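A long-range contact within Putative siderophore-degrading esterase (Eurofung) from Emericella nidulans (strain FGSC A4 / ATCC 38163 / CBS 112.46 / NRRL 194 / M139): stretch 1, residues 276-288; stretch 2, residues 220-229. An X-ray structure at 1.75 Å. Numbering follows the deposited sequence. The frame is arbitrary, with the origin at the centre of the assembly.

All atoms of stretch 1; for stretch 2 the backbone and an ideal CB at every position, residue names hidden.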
ATOM      1  N   VAL A 276      18.800   3.705   5.276  1.00 17.95           N
ATOM      2  CA  VAL A 276      17.811   4.604   5.861  1.00 17.95           C
ATOM      3  C   VAL A 276      17.139   5.362   4.720  1.00 18.05           C
ATOM      4  O   VAL A 276      17.808   5.770   3.763  1.00 18.57           O
ATOM      5  CB  VAL A 276      18.417   5.569   6.918  1.00 19.45           C
ATOM      6  CG1 VAL A 276      19.458   6.507   6.319  1.00 21.05           C
ATOM      7  CG2 VAL A 276      17.314   6.363   7.616  1.00 19.17           C
ATOM      8  N   LYS A 277      15.825   5.538   4.826  1.00 17.62           N
ATOM      9  CA  LYS A 277      15.043   6.262   3.820  1.00 18.03           C
ATOM     10  C   LYS A 277      14.123   7.265   4.506  1.00 18.09           C
ATOM     11  O   LYS A 277      13.320   6.894   5.365  1.00 17.22           O
ATOM     12  CB  LYS A 277      14.226   5.277   2.972  1.00 19.30           C
ATOM     13  CG  LYS A 277      13.239   5.900   1.984  1.00 21.03           C
ATOM     14  CD  LYS A 277      13.920   6.730   0.906  1.00 23.29           C
ATOM     15  CE  LYS A 277      12.913   7.541   0.095  1.00 26.16           C
ATOM     16  NZ  LYS A 277      12.275   6.766  -0.999  1.00 28.07           N
ATOM     17  N   GLU A 278      14.254   8.532   4.121  1.00 18.61           N
ATOM     18  CA  GLU A 278      13.323   9.576   4.516  1.00 19.75           C
ATOM     19  C   GLU A 278      12.294   9.691   3.407  1.00 19.57           C
ATOM     20  O   GLU A 278      12.663   9.925   2.253  1.00 20.89           O
ATOM     21  CB  GLU A 278      14.046  10.915   4.685  1.00 21.72           C
ATOM     22  CG  GLU A 278      13.126  12.088   5.005  1.00 23.03           C
ATOM     23  CD  GLU A 278      13.881  13.362   5.334  1.00 26.41           C
ATOM     24  OE1 GLU A 278      13.325  14.208   6.062  1.00 27.75           O
ATOM     25  OE2 GLU A 278      15.025  13.529   4.862  1.00 30.61           O
ATOM     26  N   TYR A 279      11.019   9.532   3.751  1.00 18.96           N
ATOM     27  CA  TYR A 279       9.930   9.683   2.785  1.00 18.13           C
ATOM     28  C   TYR A 279       9.422  11.120   2.833  1.00 17.84           C
ATOM     29  O   TYR A 279       8.791  11.524   3.806  1.00 16.68           O
ATOM     30  CB  TYR A 279       8.804   8.680   3.066  1.00 17.67           C
ATOM     31  CG  TYR A 279       9.162   7.274   2.652  1.00 17.03           C
ATOM     32  CD1 TYR A 279       8.989   6.859   1.338  1.00 18.51           C
ATOM     33  CD2 TYR A 279       9.696   6.363   3.565  1.00 16.68           C
ATOM     34  CE1 TYR A 279       9.321   5.579   0.937  1.00 18.28           C
ATOM     35  CE2 TYR A 279      10.037   5.076   3.172  1.00 17.65           C
ATOM     36  CZ  TYR A 279       9.850   4.690   1.855  1.00 18.21           C
ATOM     37  OH  TYR A 279      10.180   3.431   1.440  1.00 18.12           O
ATOM     38  N   LEU A 280       9.711  11.890   1.785  1.00 18.56           N
ATOM     39  CA  LEU A 280       9.359  13.311   1.762  1.00 18.62           C
ATOM     40  C   LEU A 280       7.850  13.530   1.812  1.00 18.44           C
ATOM     41  O   LEU A 280       7.092  12.835   1.134  1.00 18.19           O
ATOM     42  CB  LEU A 280       9.930  14.004   0.521  1.00 20.34           C
ATOM     43  CG  LEU A 280      11.439  14.208   0.428  1.00 23.37           C
ATOM     44  CD1 LEU A 280      11.757  14.981  -0.846  1.00 24.50           C
ATOM     45  CD2 LEU A 280      11.994  14.939   1.647  1.00 25.74           C
ATOM     46  N   ASP A 281       7.437  14.487   2.643  1.00 18.60           N
ATOM     47  CA  ASP A 281       6.040  14.925   2.781  1.00 20.54           C
ATOM     48  C   ASP A 281       5.088  13.913   3.425  1.00 19.67           C
ATOM     49  O   ASP A 281       3.875  14.139   3.440  1.00 20.29           O
ATOM     50  CB  ASP A 281       5.451  15.384   1.430  1.00 22.69           C
ATOM     51  CG  ASP A 281       6.389  16.281   0.646  1.00 26.32           C
ATOM     52  OD1 ASP A 281       7.056  17.155   1.246  1.00 28.97           O
ATOM     53  OD2 ASP A 281       6.455  16.107  -0.586  1.00 31.83           O
ATOM     54  N   GLU A 282       5.617  12.823   3.981  1.00 17.88           N
ATOM     55  CA  GLU A 282       4.784  11.832   4.657  1.00 18.21           C
ATOM     56  C   GLU A 282       4.838  12.064   6.163  1.00 17.40           C
ATOM     57  O   GLU A 282       5.871  12.468   6.704  1.00 16.78           O
ATOM     58  CB  GLU A 282       5.232  10.406   4.333  1.00 18.61           C
ATOM     59  CG  GLU A 282       5.347  10.079   2.846  1.00 19.99           C
ATOM     60  CD  GLU A 282       4.021   9.977   2.104  1.00 20.75           C
ATOM     61  OE1 GLU A 282       2.937  10.205   2.685  1.00 21.33           O
ATOM     62  OE2 GLU A 282       4.071   9.651   0.902  1.00 22.14           O
ATOM     63  N   ASP A 283       3.712  11.805   6.820  1.00 16.81           N
ATOM     64  CA  ASP A 283       3.594  11.905   8.280  1.00 16.91           C
ATOM     65  C   ASP A 283       3.567  10.493   8.880  1.00 17.13           C
ATOM     66  O   ASP A 283       3.755   9.509   8.159  1.00 16.63           O
ATOM     67  CB  ASP A 283       2.368  12.759   8.672  1.00 19.17           C
ATOM     68  CG  ASP A 283       1.058  12.249   8.075  1.00 21.48           C
ATOM     69  OD1 ASP A 283       0.717  11.066   8.266  1.00 23.59           O
ATOM     70  OD2 ASP A 283       0.354  13.049   7.420  1.00 25.55           O
ATOM     71  N   HIS A 284       3.345  10.393  10.190  1.00 16.40           N
ATOM     72  CA  HIS A 284       3.437   9.110  10.909  1.00 16.48           C
ATOM     73  C   HIS A 284       2.467   8.043  10.368  1.00 17.02           C
ATOM     74  O   HIS A 284       2.815   6.862  10.299  1.00 17.14           O
ATOM     75  CB  HIS A 284       3.208   9.346  12.407  1.00 16.84           C
ATOM     76  CG  HIS A 284       3.563   8.182  13.277  1.00 18.38           C
ATOM     77  ND1 HIS A 284       4.837   7.659  13.342  1.00 19.76           N
ATOM     78  CD2 HIS A 284       2.818   7.468  14.152  1.00 19.88           C
ATOM     79  CE1 HIS A 284       4.858   6.663  14.210  1.00 20.59           C
ATOM     80  NE2 HIS A 284       3.645   6.526  14.716  1.00 20.54           N
ATOM     81  N   GLY A 285       1.269   8.474   9.979  1.00 16.80           N
ATOM     82  CA  GLY A 285       0.263   7.596   9.379  1.00 16.79           C
ATOM     83  C   GLY A 285       0.456   7.377   7.888  1.00 16.41           C
ATOM     84  O   GLY A 285       0.440   6.240   7.418  1.00 16.66           O
ATOM     85  N   SER A 286       0.637   8.464   7.135  1.00 16.38           N
ATOM     86  CA  SER A 286       0.727   8.375   5.672  1.00 15.35           C
ATOM     87  C   SER A 286       1.984   7.645   5.186  1.00 15.78           C
ATOM     88  O   SER A 286       1.995   7.130   4.076  1.00 17.24           O
ATOM     89  CB  SER A 286       0.630   9.760   5.017  1.00 15.51           C
ATOM     90  OG  SER A 286       1.812  10.523   5.207  1.00 15.27           O
ATOM     91  N   VAL A 287       3.030   7.592   6.009  1.00 14.69           N
ATOM     92  CA  VAL A 287       4.265   6.900   5.624  1.00 14.53           C
ATOM     93  C   VAL A 287       4.155   5.362   5.643  1.00 15.12           C
ATOM     94  O   VAL A 287       4.994   4.693   5.047  1.00 14.78           O
ATOM     95  CB  VAL A 287       5.467   7.363   6.488  1.00 13.75           C
ATOM     96  CG1 VAL A 287       5.434   6.727   7.878  1.00 13.21           C
ATOM     97  CG2 VAL A 287       6.788   7.077   5.789  1.00 14.24           C
ATOM     98  N   ILE A 288       3.133   4.806   6.300  1.00 15.82           N
ATOM     99  CA  ILE A 288       3.032   3.350   6.484  1.00 17.37           C
ATOM    100  C   ILE A 288       3.028   2.615   5.143  1.00 17.63           C
ATOM    101  O   ILE A 288       3.842   1.711   4.925  1.00 18.09           O
ATOM    102  CB  ILE A 288       1.801   2.951   7.337  1.00 18.00           C
ATOM    103  CG1 ILE A 288       2.002   3.425   8.781  1.00 18.32           C
ATOM    104  CG2 ILE A 288       1.585   1.437   7.315  1.00 18.30           C
ATOM    105  CD1 ILE A 288       0.791   3.284   9.678  1.00 18.55           C
ATOM    106  N   UNK A 220      19.298  -4.352   8.052  1.00 17.39           N
ATOM    107  CA  UNK A 220      18.310  -3.410   8.607  1.00 16.01           C
ATOM    108  C   UNK A 220      17.956  -2.322   7.597  1.00 16.31           C
ATOM    109  O   UNK A 220      18.842  -1.733   6.978  1.00 16.57           O
ATOM    110  CB  UNK A 220      18.843  -2.772   9.891  1.00 16.01           C
ATOM    111  N   UNK A 221      16.658  -2.044   7.461  1.00 15.86           N
ATOM    112  CA  UNK A 221      16.178  -0.859   6.759  1.00 16.05           C
ATOM    113  C   UNK A 221      15.405  -0.000   7.745  1.00 15.81           C
ATOM    114  O   UNK A 221      14.407  -0.450   8.305  1.00 15.90           O
ATOM    115  CB  UNK A 221      15.308  -1.235   5.558  1.00 16.05           C
ATOM    116  N   UNK A 222      15.894   1.220   7.961  1.00 16.15           N
ATOM    117  CA  UNK A 222      15.207   2.231   8.761  1.00 15.12           C
ATOM    118  C   UNK A 222      14.459   3.162   7.833  1.00 15.08           C
ATOM    119  O   UNK A 222      14.910   3.423   6.721  1.00 16.03           O
ATOM    120  CB  UNK A 222      16.189   3.012   9.637  1.00 15.12           C
ATOM    121  N   UNK A 223      13.327   3.680   8.293  1.00 14.66           N
ATOM    122  CA  UNK A 223      12.608   4.689   7.522  1.00 14.88           C
ATOM    123  C   UNK A 223      11.786   5.611   8.402  1.00 14.70           C
ATOM    124  O   UNK A 223      11.479   5.286   9.553  1.00 14.77           O
ATOM    125  CB  UNK A 223      11.697   4.014   6.494  1.00 14.88           C
ATOM    126  N   UNK A 224      11.449   6.772   7.851  1.00 14.44           N
ATOM    127  CA  UNK A 224      10.577   7.725   8.521  1.00 14.79           C
ATOM    128  C   UNK A 224      10.018   8.694   7.493  1.00 14.47           C
ATOM    129  O   UNK A 224      10.563   8.828   6.398  1.00 15.25           O
ATOM    130  CB  UNK A 224      11.324   8.474   9.626  1.00 14.79           C
ATOM    131  N   UNK A 225       8.913   9.340   7.838  1.00 14.57           N
ATOM    132  CA  UNK A 225       8.362  10.415   7.015  1.00 15.19           C
ATOM    133  C   UNK A 225       8.971  11.743   7.415  1.00 15.96           C
ATOM    134  O   UNK A 225       9.169  11.992   8.603  1.00 16.88           O
ATOM    135  CB  UNK A 225       6.838  10.471   7.139  1.00 15.19           C
ATOM    136  N   UNK A 226       9.247  12.614   6.440  1.00 17.02           N
ATOM    137  CA  UNK A 226       9.904  13.901   6.726  1.00 17.56           C
ATOM    138  C   UNK A 226       9.108  14.786   7.690  1.00 17.56           C
ATOM    139  O   UNK A 226       9.694  15.536   8.470  1.00 19.88           O
ATOM    140  CB  UNK A 226      10.134  14.662   5.419  1.00 17.56           C
ATOM    141  N   UNK A 227       7.782  14.681   7.642  1.00 17.51           N
ATOM    142  CA  UNK A 227       6.908  15.486   8.489  1.00 18.48           C
ATOM    143  C   UNK A 227       6.779  14.996   9.930  1.00 19.06           C
ATOM    144  O   UNK A 227       6.196  15.699  10.750  1.00 19.72           O
ATOM    145  CB  UNK A 227       5.515  15.540   7.859  1.00 18.48           C
ATOM    146  N   UNK A 228       7.317  13.817  10.250  1.00 18.39           N
ATOM    147  CA  UNK A 228       7.154  13.264  11.592  1.00 18.02           C
ATOM    148  C   UNK A 228       7.752  14.171  12.675  1.00 19.62           C
ATOM    149  O   UNK A 228       7.084  14.467  13.666  1.00 21.02           O
ATOM    150  CB  UNK A 228       7.801  11.879  11.663  1.00 18.02           C
ATOM    151  N   UNK A 229       8.981  14.636  12.466  1.00 19.96           N
ATOM    152  CA  UNK A 229       9.593  15.630  13.363  1.00 21.37           C
ATOM    153  C   UNK A 229       9.208  17.075  13.013  1.00 22.64           C
ATOM    154  O   UNK A 229       9.279  17.955  13.874  1.00 23.15           O
ATOM    155  CB  UNK A 229      11.116  15.489  13.323  1.00 21.37           C
TER

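Position 220 is out of reach; it is Leu 220.

Position 221 has a sideways CB. Only a long side chain could reach stretch 1, where Tyr 279 OH could accept from a donor. It is Arg 221. NH2 and NH1 both donate to Tyr 279 OH, at 3.0 and 3.3 Å, and Lys 277 CB lies over one guanidinium face.

Position 222 pairs in parallel register with Val 276, and its ideal CB is 4.1 Å from Val 276 CG2. An aliphatic residue fits. It is Leu 222. Its backbone O accepts from Lys 277 N at 3.0 Å.

Position 223 points to the sheet face that carries Lys 277 and Tyr 279. The ideal CB is 3.9 Å from Tyr 279 CE2, so alanine, serine or threonine would suit. It is Ser 223, its CB at the edge of the tyrosine ring.

Position 224 points to the face with Val 276 and Glu 278. Stretch 1 comes no nearer to its ideal CB than Lys 277 O, at 5.0 Å, so a large apolar or aromatic side chain could lean across. It is Phe 224. Glu 278 CA sits over its ring, 4.2 Å from the centroid, and Val 276 CG2 meets CE2 at the edge, 4.0 Å away.

Position 225 allows no side chain. An ideal CB would be 2.3 Å from Glu 282 O, a clash. It is Gly 225.

Position 226 faces the turn from Tyr 279 to Glu 282, with the amide of Asp 281 nearby. Its ideal CB is 3.3 Å from Glu 278 OE1, so a small neutral acceptor is favoured: serine, threonine or perhaps asparagine. It is Ser 226. Its OG accepts from Asp 281 N at 2.8 Å, and its N donates to Tyr 279 O at 2.9 Å.

Position 227 points toward stretch 1. Its ideal CB is 3.3 Å from Glu 282 O, and a long basic side chain could approach the carboxylates of Asp 281 and Asp 283. It is Arg 227. Asp 281 O lies over its guanidinium, and two waters link NE to Asp 281 OD1 and NH1 to Asp 283 OD2.

Position 228 has a sideways CB, but His 284 ND1 is within reach of a longer acceptor, such as glutamate or glutamine. It is Glu 228. OE1 accepts from His 284 ND1 at 2.7 Å.

Position 229 is out of reach; it is Gln 229.

Stretch 2, residues 220-229: LRLSFGSREQ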
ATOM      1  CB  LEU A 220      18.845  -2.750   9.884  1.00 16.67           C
ATOM      2  CG  LEU A 220      18.011  -1.629  10.521  1.00 16.36           C
ATOM      3  CD1 LEU A 220      16.649  -2.130  10.982  1.00 16.28           C
ATOM      4  CD2 LEU A 220      18.763  -0.988  11.674  1.00 16.72           C
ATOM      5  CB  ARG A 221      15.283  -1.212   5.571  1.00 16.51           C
ATOM      6  CG  ARG A 221      14.973   0.001   4.694  1.00 16.95           C
ATOM      7  CD  ARG A 221      14.180  -0.382   3.459  1.00 17.55           C
ATOM      8  NE  ARG A 221      14.164   0.685   2.446  1.00 18.54           N
ATOM      9  CZ  ARG A 221      13.132   1.485   2.152  1.00 19.38           C
ATOM     10  NH1 ARG A 221      13.276   2.402   1.196  1.00 21.03           N
ATOM     11  NH2 ARG A 221      11.962   1.390   2.780  1.00 20.84           N
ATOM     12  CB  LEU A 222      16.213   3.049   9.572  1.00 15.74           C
ATOM     13  CG  LEU A 222      16.825   2.306  10.759  1.00 16.31           C
ATOM     14  CD1 LEU A 222      18.138   2.942  11.171  1.00 17.38           C
ATOM     15  CD2 LEU A 222      15.842   2.279  11.922  1.00 16.99           C
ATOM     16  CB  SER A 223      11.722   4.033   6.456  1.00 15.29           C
ATOM     17  OG  SER A 223      10.628   3.347   7.042  1.00 16.06           O
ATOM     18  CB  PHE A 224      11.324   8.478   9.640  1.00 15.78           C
ATOM     19  CG  PHE A 224      12.514   9.268   9.167  1.00 15.74           C
ATOM     20  CD1 PHE A 224      12.388  10.615   8.820  1.00 15.92           C
ATOM     21  CD2 PHE A 224      13.769   8.668   9.067  1.00 11.22           C
ATOM     22  CE1 PHE A 224      13.488  11.346   8.387  1.00 12.96           C
ATOM     23  CE2 PHE A 224      14.872   9.394   8.638  1.00 14.90           C
ATOM     24  CZ  PHE A 224      14.732  10.730   8.295  1.00 14.24           C
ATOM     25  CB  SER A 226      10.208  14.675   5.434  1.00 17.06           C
ATOM     26  OG  SER A 226       9.025  15.202   4.854  1.00 18.97           O
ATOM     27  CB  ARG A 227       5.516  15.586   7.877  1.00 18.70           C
ATOM     28  CG  ARG A 227       5.505  16.286   6.537  1.00 19.01           C
ATOM     29  CD  ARG A 227       4.094  16.409   6.012  1.00 19.72           C
ATOM     30  NE  ARG A 227       4.014  17.324   4.875  1.00 21.49           N
ATOM     31  CZ  ARG A 227       2.893  17.613   4.217  1.00 23.95           C
ATOM     32  NH1 ARG A 227       1.732  17.064   4.571  1.00 26.40           N
ATOM     33  NH2 ARG A 227       2.930  18.467   3.198  1.00 25.32           N
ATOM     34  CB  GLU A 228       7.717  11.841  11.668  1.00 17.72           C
ATOM     35  CG  GLU A 228       6.898  10.862  10.836  1.00 16.92           C
ATOM     36  CD  GLU A 228       7.204   9.422  11.154  1.00 17.28           C
ATOM     37  OE1 GLU A 228       6.910   9.001  12.290  1.00 18.58           O
ATOM     38  OE2 GLU A 228       7.735   8.719  10.269  1.00 17.39           O
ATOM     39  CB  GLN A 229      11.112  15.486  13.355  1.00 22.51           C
ATOM     40  CG  GLN A 229      11.825  16.247  14.466  1.00 23.72           C
ATOM     41  CD  GLN A 229      13.306  15.933  14.537  1.00 24.82           C
ATOM     42  OE1 GLN A 229      13.725  14.797  14.319  1.00 25.05           O
ATOM     43  NE2 GLN A 229      14.107  16.942  14.854  1.00 25.90           N
TER
HETATM   44  O   HOH W   1       6.510  18.418   3.823  1.00 30.80           O
HETATM   45  O   HOH W   2       0.762  15.600   6.934  1.00 32.19           O
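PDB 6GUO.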